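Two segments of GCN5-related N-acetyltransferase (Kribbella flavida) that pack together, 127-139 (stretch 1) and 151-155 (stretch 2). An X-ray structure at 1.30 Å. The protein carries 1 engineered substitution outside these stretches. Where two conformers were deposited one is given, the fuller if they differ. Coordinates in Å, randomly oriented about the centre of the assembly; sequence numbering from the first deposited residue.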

# COMPACT_ATOMS: atom_id res chain seq x y z
N VAL A 127 -10.38 16.72 -5.68
CA VAL A 127 -10.30 15.88 -4.51
C VAL A 127 -11.70 15.30 -4.23
O VAL A 127 -12.71 15.99 -4.34
CB VAL A 127 -9.79 16.69 -3.31
CG1 VAL A 127 -10.87 17.65 -2.81
CG2 VAL A 127 -9.32 15.76 -2.20
N VAL A 128 -11.76 14.04 -3.82
CA VAL A 128 -13.01 13.41 -3.40
C VAL A 128 -13.53 14.10 -2.14
O VAL A 128 -12.79 14.28 -1.18
CB VAL A 128 -12.80 11.92 -3.13
CG1 VAL A 128 -13.94 11.31 -2.37
CG2 VAL A 128 -12.59 11.20 -4.43
N ALA A 129 -14.79 14.53 -2.18
CA ALA A 129 -15.41 15.32 -1.13
C ALA A 129 -16.80 14.82 -0.75
O ALA A 129 -17.56 15.56 -0.11
CB ALA A 129 -15.45 16.77 -1.56
N SER A 130 -17.09 13.57 -1.03
CA SER A 130 -18.34 12.98 -0.65
C SER A 130 -18.27 11.46 -0.73
O SER A 130 -17.40 10.90 -1.40
CB SER A 130 -19.46 13.45 -1.57
OG SER A 130 -19.34 12.90 -2.86
N ALA A 131 -19.20 10.81 -0.07
CA ALA A 131 -19.39 9.38 -0.14
C ALA A 131 -19.61 8.95 -1.59
O ALA A 131 -19.05 7.96 -2.05
CB ALA A 131 -20.55 8.94 0.75
N GLU A 132 -20.43 9.68 -2.34
CA GLU A 132 -20.71 9.26 -3.70
C GLU A 132 -19.47 9.40 -4.58
O GLU A 132 -19.24 8.56 -5.45
CB GLU A 132 -21.90 10.02 -4.30
CG GLU A 132 -23.20 9.75 -3.58
CD GLU A 132 -23.36 10.45 -2.23
OE1 GLU A 132 -22.63 11.44 -1.90
OE2 GLU A 132 -24.24 9.98 -1.47
N GLU A 133 -18.63 10.42 -4.36
CA GLU A 133 -17.38 10.52 -5.12
C GLU A 133 -16.42 9.40 -4.73
O GLU A 133 -15.73 8.88 -5.59
CB GLU A 133 -16.74 11.91 -4.95
CG GLU A 133 -17.49 12.98 -5.71
CD GLU A 133 -17.18 14.39 -5.31
OE1 GLU A 133 -16.13 14.69 -4.77
OE2 GLU A 133 -18.06 15.22 -5.58
N GLN A 134 -16.41 9.01 -3.44
CA GLN A 134 -15.57 7.89 -3.02
C GLN A 134 -16.06 6.60 -3.66
O GLN A 134 -15.28 5.76 -4.03
CB GLN A 134 -15.49 7.80 -1.51
CG GLN A 134 -14.52 6.76 -1.01
CD GLN A 134 -13.08 7.01 -1.47
OE1 GLN A 134 -12.58 8.13 -1.33
NE2 GLN A 134 -12.43 6.00 -2.05
N GLU A 135 -17.37 6.44 -3.78
CA GLU A 135 -17.95 5.29 -4.44
C GLU A 135 -17.56 5.22 -5.88
O GLU A 135 -17.20 4.15 -6.40
CB GLU A 135 -19.47 5.28 -4.29
CG GLU A 135 -19.96 5.03 -2.86
CD GLU A 135 -21.47 5.32 -2.68
OE1 GLU A 135 -22.16 5.82 -3.63
OE2 GLU A 135 -21.93 5.07 -1.56
N ALA A 136 -17.51 6.38 -6.55
CA ALA A 136 -17.04 6.43 -7.92
C ALA A 136 -15.58 6.04 -8.00
O ALA A 136 -15.18 5.27 -8.88
CB ALA A 136 -17.25 7.80 -8.53
N ALA A 137 -14.76 6.56 -7.10
CA ALA A 137 -13.32 6.21 -7.04
C ALA A 137 -13.13 4.71 -6.89
O ALA A 137 -12.37 4.08 -7.62
CB ALA A 137 -12.61 6.96 -5.92
N ASN A 138 -13.86 4.11 -5.96
CA ASN A 138 -13.72 2.67 -5.72
C ASN A 138 -14.17 1.86 -6.93
O ASN A 138 -13.54 0.85 -7.26
CB ASN A 138 -14.53 2.24 -4.49
CG ASN A 138 -13.96 2.78 -3.20
OD1 ASN A 138 -12.80 3.26 -3.15
ND2 ASN A 138 -14.75 2.70 -2.11
N ALA A 139 -15.22 2.29 -7.61
CA ALA A 139 -15.71 1.63 -8.80
C ALA A 139 -14.70 1.72 -9.93
O ALA A 139 -14.51 0.73 -10.66
CB ALA A 139 -17.05 2.18 -9.23
N ALA A 151 -8.76 5.08 1.56
CA ALA A 151 -9.61 6.27 1.61
C ALA A 151 -11.08 5.98 1.91
O ALA A 151 -11.91 6.87 1.88
CB ALA A 151 -9.53 7.02 0.27
N SER A 152 -11.39 4.73 2.20
CA SER A 152 -12.73 4.22 2.11
C SER A 152 -13.18 3.70 3.46
O SER A 152 -12.44 2.89 4.06
CB SER A 152 -12.62 3.05 1.11
OG SER A 152 -13.84 2.49 0.71
N PRO A 153 -14.36 4.15 3.97
CA PRO A 153 -15.37 5.13 3.49
C PRO A 153 -14.89 6.58 3.56
O PRO A 153 -14.01 6.92 4.37
CB PRO A 153 -16.52 5.00 4.50
CG PRO A 153 -15.89 4.42 5.70
CD PRO A 153 -14.83 3.49 5.20
N PHE A 154 -15.55 7.45 2.80
CA PHE A 154 -15.21 8.85 2.78
C PHE A 154 -15.18 9.45 4.17
O PHE A 154 -16.12 9.28 4.92
CB PHE A 154 -16.19 9.66 1.94
CG PHE A 154 -15.91 11.12 1.99
CD1 PHE A 154 -14.80 11.63 1.40
CD2 PHE A 154 -16.73 11.97 2.73
CE1 PHE A 154 -14.46 12.95 1.54
CE2 PHE A 154 -16.40 13.29 2.87
CZ PHE A 154 -15.27 13.80 2.26
N GLN A 155 -14.13 10.19 4.46
CA GLN A 155 -14.05 11.00 5.64
C GLN A 155 -13.31 12.27 5.21
O GLN A 155 -12.49 12.25 4.26
CB GLN A 155 -13.38 10.20 6.78
CG GLN A 155 -11.96 9.74 6.44
CD GLN A 155 -10.93 10.87 6.49
OE1 GLN A 155 -11.03 11.77 7.35
NE2 GLN A 155 -9.94 10.83 5.59

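Phe154 dominates the contact, and its chi1 of 176° (t) with chi2 of 69° lays the ring along the backbone that leads into the helix. One ring face is covered by main chain: Ala129 C lies 3.5 Å from Phe154 CZ, and Ser130 C lies 3.6 Å from Phe154 CG. The CA-to-CB bonds of Ala129 and Ser130 point away from stretch 2, so it is their backbone, not their side chains, that faces the ring. Val128, in the t rotamer, adds an apolar contact, CG1 to Phe154 CD1 at 3.9 Å.

That backbone is held from its far side. With chi1 at 71° (p), Ser130 caps the helix, its OG accepting from Glu133 N at 3.0 Å and 161°. The side chain of Glu133 (m, t) turns back to the residue before the cap, its OE1 accepting from Ala129 N at 2.9 Å and 152°.

One turn along, Gln134 points toward stretch 2, its CB 4.0 Å from Phe154 CB. Its chi1 of -174° (t) and chi2 of 60° (p) bring OE1 within 3.6 Å of Ala151 CB, while NE2 donates to Asn138 OD1 at 3.0 Å and 144°. Asn138, with chi1 at -69° (m), thus accepts through one amide atom and donates through the other: ND2 reaches Ser152 OG at 3.0 Å and 146°, the sole hydrogen bond between the stretches.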